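PDB 6OM4: MccB protein from Escherichia coli, which takes part in microcin C7 biosynthesis, probably as an ATP-dependent nucleotidyltransferase that adenylates the N-formylated peptide precursor MccA. Local coordinates for residues Ser131-Leu134 / Ala135-Ile139; Gly167-Lys170 / Thr171-Ile174; Ile279-Ile282 / Asn283-Phe286. One frame throughout, in Å; residues are numbered along the deposited sequence.

Contact 1. Residues Ser131-Leu134 / Ala135-Ile139; sequences SVIL and ATSGI
L134 and I139 meet at the C-terminal end of helix 125-136, where the chain turns toward strand 141-146. The backbone bonds come first. A135 N donates to S131 O, T136 N to V132 O and S137 N to I133 O, in the usual i to i+4 pattern. The last of these is bent, with an N-H...O angle of 137°, and S137 N also has a weak bond to L134 O. The main bond of L134 O comes from I139 N at 3.1 Å, five residues on. G138 N bonds to A135 O at 3.1 Å. With the positive phi of G138 (90°), these two bonds make a Schellman motif.

Two hydroxyls add to the backbone bonds. T136 OG1 lies between its own N and carbonyl carbon (chi1 59°) and from there donates to V132 O at 2.8 Å. The hydroxyl and T136 N reach V132 O from opposite faces of its carbonyl plane. S137 OG is bonded mainly to N95 of helix 93-101; within the turn it makes a weak bond to I133 O, at 3.3 Å.

The apolar contact is between L134 CB and I139 CG1, 3.8 Å apart. The two side chains lie side by side and point the same way. Both also touch V118 of strand 117-121 and helix 292-311.

The chemistry fits a buried helix end. Carbonyls of the final turn are taken up by the turn itself, by the T136 hydroxyl and, at A135 O, also by the side chain of N182. G138 has backbone angles that suit glycine, and the apolar pair faces the core.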
loop_
_atom_site.group_PDB
_atom_site.type_symbol
_atom_site.label_atom_id
_atom_site.label_comp_id
_atom_site.label_asym_id
_atom_site.label_seq_id
_atom_site.Cartn_x
_atom_site.Cartn_y
_atom_site.Cartn_z
ATOM N N SER A 131 -5.675 -1.624 -8.455
ATOM C CA SER A 131 -6.503 -2.824 -8.675
ATOM C C SER A 131 -5.660 -4.037 -9.104
ATOM O O SER A 131 -5.913 -5.147 -8.638
ATOM C CB SER A 131 -7.662 -2.563 -9.625
ATOM O OG SER A 131 -7.220 -2.416 -10.966
ATOM N N VAL A 132 -4.690 -3.864 -10.014
ATOM C CA VAL A 132 -3.985 -5.003 -10.520
ATOM C C VAL A 132 -3.035 -5.540 -9.438
ATOM O O VAL A 132 -2.834 -6.735 -9.334
ATOM C CB VAL A 132 -3.270 -4.712 -11.852
ATOM C CG1 VAL A 132 -2.066 -3.763 -11.713
ATOM C CG2 VAL A 132 -2.883 -6.022 -12.496
ATOM N N ILE A 133 -2.443 -4.661 -8.637
ATOM C CA ILE A 133 -1.625 -5.169 -7.534
ATOM C C ILE A 133 -2.496 -6.003 -6.598
ATOM O O ILE A 133 -2.088 -7.099 -6.141
ATOM C CB ILE A 133 -0.947 -4.016 -6.758
ATOM C CG1 ILE A 133 0.096 -3.336 -7.637
ATOM C CG2 ILE A 133 -0.351 -4.545 -5.474
ATOM C CD1 ILE A 133 0.481 -1.956 -7.212
ATOM N N LEU A 134 -3.672 -5.482 -6.242
ATOM C CA LEU A 134 -4.496 -6.173 -5.264
ATOM C C LEU A 134 -4.981 -7.506 -5.857
ATOM O O LEU A 134 -4.988 -8.532 -5.165
ATOM C CB LEU A 134 -5.665 -5.286 -4.807
ATOM C CG LEU A 134 -5.303 -3.971 -4.106
ATOM C CD1 LEU A 134 -6.573 -3.292 -3.562
ATOM C CD2 LEU A 134 -4.330 -4.198 -2.943
ATOM N N ALA A 135 -5.386 -7.511 -7.132
ATOM C CA ALA A 135 -5.883 -8.722 -7.757
ATOM C C ALA A 135 -4.777 -9.781 -7.769
ATOM O O ALA A 135 -4.994 -10.937 -7.436
ATOM C CB ALA A 135 -6.383 -8.423 -9.147
ATOM N N THR A 136 -3.552 -9.388 -8.139
ATOM C CA THR A 136 -2.540 -10.387 -8.293
ATOM C C THR A 136 -1.935 -10.784 -6.942
ATOM O O THR A 136 -1.279 -11.807 -6.903
ATOM C CB THR A 136 -1.478 -9.965 -9.306
ATOM O OG1 THR A 136 -0.893 -8.745 -8.860
ATOM C CG2 THR A 136 -2.083 -9.774 -10.677
ATOM N N SER A 137 -2.191 -10.003 -5.889
ATOM C CA SER A 137 -1.834 -10.375 -4.520
ATOM C C SER A 137 -2.931 -11.214 -3.867
ATOM O O SER A 137 -2.756 -11.683 -2.751
ATOM C CB SER A 137 -1.447 -9.175 -3.681
ATOM O OG SER A 137 -0.143 -8.758 -4.073
ATOM N N GLY A 138 -4.064 -11.403 -4.553
ATOM C CA GLY A 138 -5.095 -12.336 -4.039
ATOM C C GLY A 138 -6.152 -11.729 -3.127
ATOM O O GLY A 138 -6.853 -12.484 -2.399
ATOM N N ILE A 139 -6.377 -10.409 -3.186
ATOM C CA ILE A 139 -7.572 -9.819 -2.585
ATOM C C ILE A 139 -8.804 -10.486 -3.239
ATOM O O ILE A 139 -8.961 -10.523 -4.475
ATOM C CB ILE A 139 -7.624 -8.283 -2.750
ATOM C CG1 ILE A 139 -6.580 -7.567 -1.892
ATOM C CG2 ILE A 139 -9.032 -7.772 -2.440
ATOM C CD1 ILE A 139 -6.952 -7.524 -0.424
#

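Contact 2. Residues Gly167-Lys170 / Thr171-Ile174; sequences GKNK and TEVI. With ND7 (5'-O-[(S)-amino(hydroxy)phosphoryl]adenosine), chain M; POP (pyrophosphate 2-), chain G.
K170 bonds through its backbone O to I174 N, at 2.9 Å and nearly straight, while its side chain reaches out to both bound ligands. NZ donates to POP O6 at 2.9 Å and to ND7 O3' at 3.0 Å. POP O4 is also close, 2.8 Å from NZ. The chain beyond CG is fully extended, and this carries the amine from the helix start to the ligands. Q158 OE1 also bonds to NZ, D148 OD2 does so weakly, and a magnesium ion lies about 4 Å from the side chain. NZ thus lies between the pyrophosphate and the ribose of ND7.

The next shell sets the start of helix 170-181. N169 holds the N-cap position, but its side chain makes no capping bond; its OD1 is bonded to Q149 instead. E172 reaches back to the backbone. Its CG sits between N and the carbonyl carbon (chi1 89°), and the extended chain brings OE1 within 2.9 Å of N169 N. The bond uses the anti side of the carboxylate, 16° out of its plane. N169 O receives V173 N at 3.3 Å.

Further out, K168 CB rests on V173 CG2 at 3.8 Å, the two side chains crossing at about a right angle. V173 also touches I150 and F161. T171 OG1 is bonded to E189.

The E172 bond is the N3-side half of a capping box. The whole places a ligand-binding lysine at a helix N-terminus, in the nucleotide site of a ThiF/E1-type Rossmann domain.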
loop_
_atom_site.group_PDB
_atom_site.type_symbol
_atom_site.label_atom_id
_atom_site.label_comp_id
_atom_site.label_asym_id
_atom_site.label_seq_id
_atom_site.Cartn_x
_atom_site.Cartn_y
_atom_site.Cartn_z
ATOM N N GLY A 167 -12.860 3.919 -26.146
ATOM C CA GLY A 167 -14.308 4.039 -26.295
ATOM C C GLY A 167 -15.087 3.088 -25.392
ATOM O O GLY A 167 -16.289 3.308 -25.131
ATOM N N LYS A 168 -14.434 2.039 -24.872
ATOM C CA LYS A 168 -15.086 1.081 -23.997
ATOM C C LYS A 168 -15.131 1.649 -22.581
ATOM O O LYS A 168 -14.473 2.652 -22.281
ATOM C CB LYS A 168 -14.339 -0.257 -23.969
ATOM C CG LYS A 168 -14.377 -1.073 -25.256
ATOM C CD LYS A 168 -13.656 -2.393 -25.096
ATOM C CE LYS A 168 -14.483 -3.585 -25.524
ATOM N NZ LYS A 168 -14.415 -3.784 -26.989
ATOM N N ASN A 169 -15.929 1.013 -21.720
ATOM C CA ASN A 169 -16.091 1.494 -20.350
ATOM C C ASN A 169 -14.855 1.061 -19.551
ATOM O O ASN A 169 -14.332 -0.050 -19.733
ATOM C CB ASN A 169 -17.408 0.992 -19.753
ATOM C CG ASN A 169 -18.578 1.892 -20.099
ATOM O OD1 ASN A 169 -18.479 2.801 -20.927
ATOM N ND2 ASN A 169 -19.698 1.659 -19.450
ATOM N N LYS A 170 -14.374 1.926 -18.654
ATOM C CA LYS A 170 -13.219 1.574 -17.826
ATOM C C LYS A 170 -13.493 0.368 -16.924
ATOM O O LYS A 170 -12.625 -0.539 -16.814
ATOM C CB LYS A 170 -12.788 2.781 -16.987
ATOM C CG LYS A 170 -12.266 3.911 -17.838
ATOM C CD LYS A 170 -11.552 4.965 -17.039
ATOM C CE LYS A 170 -11.098 6.089 -17.933
ATOM N NZ LYS A 170 -10.321 7.078 -17.159
ATOM N N THR A 171 -14.661 0.318 -16.264
ATOM C CA THR A 171 -14.884 -0.779 -15.326
ATOM C C THR A 171 -14.835 -2.115 -16.075
ATOM O O THR A 171 -14.361 -3.090 -15.526
ATOM C CB THR A 171 -16.169 -0.587 -14.501
ATOM O OG1 THR A 171 -17.273 -0.598 -15.402
ATOM C CG2 THR A 171 -16.158 0.703 -13.710
ATOM N N GLU A 172 -15.357 -2.167 -17.313
ATOM C CA GLU A 172 -15.488 -3.431 -18.008
ATOM C C GLU A 172 -14.098 -3.919 -18.467
ATOM O O GLU A 172 -13.793 -5.077 -18.372
ATOM C CB GLU A 172 -16.456 -3.313 -19.179
ATOM C CG GLU A 172 -15.791 -2.906 -20.458
ATOM C CD GLU A 172 -16.744 -2.805 -21.628
ATOM O OE1 GLU A 172 -17.129 -1.651 -22.009
ATOM O OE2 GLU A 172 -17.120 -3.886 -22.134
ATOM N N VAL A 173 -13.216 -3.004 -18.883
ATOM C CA VAL A 173 -11.905 -3.411 -19.288
ATOM C C VAL A 173 -11.020 -3.760 -18.086
ATOM O O VAL A 173 -10.307 -4.750 -18.150
ATOM C CB VAL A 173 -11.276 -2.356 -20.193
ATOM C CG1 VAL A 173 -9.880 -2.756 -20.621
ATOM C CG2 VAL A 173 -12.182 -2.115 -21.384
ATOM N N ILE A 174 -11.063 -2.968 -17.017
ATOM C CA ILE A 174 -10.333 -3.371 -15.806
ATOM C C ILE A 174 -10.773 -4.781 -15.387
ATOM O O ILE A 174 -9.915 -5.650 -15.135
ATOM C CB ILE A 174 -10.456 -2.360 -14.657
ATOM C CG1 ILE A 174 -9.893 -1.009 -15.097
ATOM C CG2 ILE A 174 -9.775 -2.917 -13.417
ATOM C CD1 ILE A 174 -9.648 -0.020 -14.004
HETATM O O1A ND7 M . -8.150 11.216 -13.841
HETATM P PA ND7 M . -7.531 10.026 -13.166
HETATM O O2A ND7 M . -6.438 9.275 -13.914
HETATM N N3A ND7 M . -6.898 10.657 -11.722
HETATM O "O5'" ND7 M . -8.588 8.919 -12.751
HETATM C "C5'" ND7 M . -9.740 9.391 -11.987
HETATM C "C4'" ND7 M . -10.849 8.337 -12.239
HETATM C "C3'" ND7 M . -11.400 8.532 -13.693
HETATM O "O3'" ND7 M . -11.462 7.353 -14.398
HETATM C "C2'" ND7 M . -12.765 9.288 -13.400
HETATM O "O2'" ND7 M . -13.797 8.880 -14.379
HETATM C "C1'" ND7 M . -13.145 8.871 -12.185
HETATM O "O4'" ND7 M . -11.777 8.576 -11.367
HETATM N N9 ND7 M . -13.866 9.801 -11.364
HETATM C C4 ND7 M . -15.038 9.553 -10.716
HETATM C C5 ND7 M . -15.371 10.671 -10.039
HETATM N N7 ND7 M . -14.410 11.600 -10.252
HETATM C C8 ND7 M . -13.505 11.052 -11.039
HETATM N N3 ND7 M . -15.821 8.454 -10.682
HETATM C C2 ND7 M . -16.907 8.474 -9.969
HETATM N N1 ND7 M . -17.273 9.574 -9.301
HETATM C C6 ND7 M . -16.539 10.655 -9.306
HETATM N N6 ND7 M . -16.960 11.836 -8.573
HETATM P P1 POP G . -7.659 12.583 -17.508
HETATM O O1 POP G . -6.179 12.560 -17.888
HETATM O O2 POP G . -7.923 13.211 -16.151
HETATM O O3 POP G . -8.610 13.089 -18.585
HETATM O O POP G . -7.933 11.009 -17.365
HETATM P P2 POP G . -9.292 10.326 -16.772
HETATM O O4 POP G . -8.845 9.128 -15.989
HETATM O O5 POP G . -10.031 11.332 -15.950
HETATM O O6 POP G . -10.051 9.829 -17.924
#

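Contact 3. Residues Ile279-Ile282 / Asn283-Phe286; sequences IKLI and NSRF
I279 O takes N283 N at 2.8 Å, K280 O takes S284 N and L281 O takes R285 N, so the last turn of helix 273-285 keeps the regular i to i+4 bonds. R285 N also has a weak bond to I282 O, and F286 N a weak one to N283 O, as the helix gives way to loop.

S284 adds a side-chain bond. Its OG is turned between the backbone N and the carbonyl carbon (chi1 69°), which brings it to L281 O at 2.7 Å. It comes in well to one side, at a C=O...O angle of 119°, while R285 N approaches more nearly end-on at 158°. L281 O is thus held by two donors.

L281 and R285 run side by side on the outside of the helix. L281 CD1 lies 3.8 Å from R285 CD, an aliphatic contact along the arginine shaft. CG of R285 also lies over the backbone, 3.4 Å from L281 O.

I279 and N283 form a second side-by-side pair. The amide nitrogen of N283 approaches a methyl, with ND2 3.4 Å from I279 CG2. All eight residues touch a crystal neighbour, so some side-chain positions may reflect the lattice.

K280 turns away from this turn and forms a salt bridge with D276, one turn earlier. The helix lies at the surface, and in sequence it falls between strand 243-250 and helix 292-311. I279 packs on A270, and N283 on F217 and Y268. Beyond the helix end, F286 touches N241 in the loop joining strands 234-240 and 243-250.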
loop_
_atom_site.group_PDB
_atom_site.type_symbol
_atom_site.label_atom_id
_atom_site.label_comp_id
_atom_site.label_asym_id
_atom_site.label_seq_id
_atom_site.Cartn_x
_atom_site.Cartn_y
_atom_site.Cartn_z
ATOM N N ILE A 279 -11.040 32.577 -9.702
ATOM C CA ILE A 279 -10.458 31.390 -9.127
ATOM C C ILE A 279 -11.213 30.132 -9.582
ATOM O O ILE A 279 -10.593 29.134 -9.991
ATOM C CB ILE A 279 -10.415 31.473 -7.598
ATOM C CG1 ILE A 279 -9.462 32.589 -7.167
ATOM C CG2 ILE A 279 -10.030 30.126 -7.029
ATOM C CD1 ILE A 279 -9.508 32.912 -5.714
ATOM N N LYS A 280 -12.545 30.177 -9.504
ATOM C CA LYS A 280 -13.341 28.996 -9.849
ATOM C C LYS A 280 -13.155 28.637 -11.326
ATOM O O LYS A 280 -13.138 27.451 -11.677
ATOM C CB LYS A 280 -14.796 29.251 -9.469
ATOM C CG LYS A 280 -15.095 28.932 -8.013
ATOM C CD LYS A 280 -16.307 29.644 -7.474
ATOM C CE LYS A 280 -16.729 29.098 -6.121
ATOM N NZ LYS A 280 -15.554 28.901 -5.235
ATOM N N LEU A 281 -13.033 29.639 -12.204
ATOM C CA LEU A 281 -12.819 29.355 -13.574
ATOM C C LEU A 281 -11.462 28.664 -13.766
ATOM O O LEU A 281 -11.368 27.677 -14.426
ATOM C CB LEU A 281 -12.932 30.640 -14.385
ATOM C CG LEU A 281 -12.817 30.519 -15.908
ATOM C CD1 LEU A 281 -11.386 30.577 -16.342
ATOM C CD2 LEU A 281 -13.513 29.303 -16.489
ATOM N N ILE A 282 -10.390 29.259 -13.236
ATOM C CA ILE A 282 -9.047 28.708 -13.352
ATOM C C ILE A 282 -9.051 27.268 -12.817
ATOM O O ILE A 282 -8.432 26.391 -13.388
ATOM C CB ILE A 282 -8.024 29.632 -12.656
ATOM C CG1 ILE A 282 -7.926 30.973 -13.378
ATOM C CG2 ILE A 282 -6.679 28.945 -12.521
ATOM C CD1 ILE A 282 -7.215 32.063 -12.628
ATOM N N ASN A 283 -9.705 27.029 -11.680
ATOM C CA ASN A 283 -9.627 25.688 -11.069
ATOM C C ASN A 283 -10.510 24.704 -11.856
ATOM O O ASN A 283 -10.228 23.520 -11.912
ATOM C CB ASN A 283 -9.965 25.719 -9.590
ATOM C CG ASN A 283 -8.854 26.330 -8.749
ATOM O OD1 ASN A 283 -7.690 26.282 -9.148
ATOM N ND2 ASN A 283 -9.192 26.838 -7.562
ATOM N N SER A 284 -11.564 25.205 -12.497
ATOM C CA SER A 284 -12.399 24.320 -13.336
ATOM C C SER A 284 -11.613 23.886 -14.579
ATOM O O SER A 284 -11.778 22.756 -15.027
ATOM C CB SER A 284 -13.709 24.956 -13.733
ATOM O OG SER A 284 -13.495 26.032 -14.653
ATOM N N ARG A 285 -10.763 24.778 -15.104
ATOM C CA ARG A 285 -9.957 24.491 -16.295
ATOM C C ARG A 285 -8.712 23.633 -15.982
ATOM O O ARG A 285 -8.050 23.084 -16.919
ATOM C CB ARG A 285 -9.561 25.804 -16.963
ATOM C CG ARG A 285 -10.740 26.511 -17.605
ATOM C CD ARG A 285 -10.377 27.668 -18.530
ATOM N NE ARG A 285 -9.602 27.254 -19.700
ATOM C CZ ARG A 285 -10.091 26.662 -20.784
ATOM N NH1 ARG A 285 -11.392 26.458 -20.930
ATOM N NH2 ARG A 285 -9.268 26.259 -21.733
ATOM N N PHE A 286 -8.420 23.446 -14.690
ATOM C CA PHE A 286 -7.238 22.747 -14.217
ATOM C C PHE A 286 -7.269 21.289 -14.695
ATOM O O PHE A 286 -8.298 20.609 -14.642
ATOM C CB PHE A 286 -7.155 22.819 -12.695
ATOM C CG PHE A 286 -6.104 21.932 -12.116
ATOM C CD1 PHE A 286 -4.766 22.254 -12.283
ATOM C CD2 PHE A 286 -6.438 20.800 -11.390
ATOM C CE1 PHE A 286 -3.793 21.419 -11.766
ATOM C CE2 PHE A 286 -5.454 19.969 -10.875
ATOM C CZ PHE A 286 -4.132 20.298 -11.052
#

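Contacts 1 and 2 are neighbours in the Rossmann-type core. Their centres are 18 Å apart, and they touch where S131 OG lies 3.6 Å from I174 CG2, so helix 125-136 packs on helix 170-181. Contact 2 bears directly on the bound ligands. Contact 1 sits farther back, with the S131 side chain about 11 Å from ND7 and about 13 Å from POP. Contact 3 is on the surface: its nearest atoms are about 14 Å from contact 2 and about 22 Å from contact 1. Its end still comes near the site, since the F286 side chain is about 9 Å from both POP and a magnesium ion.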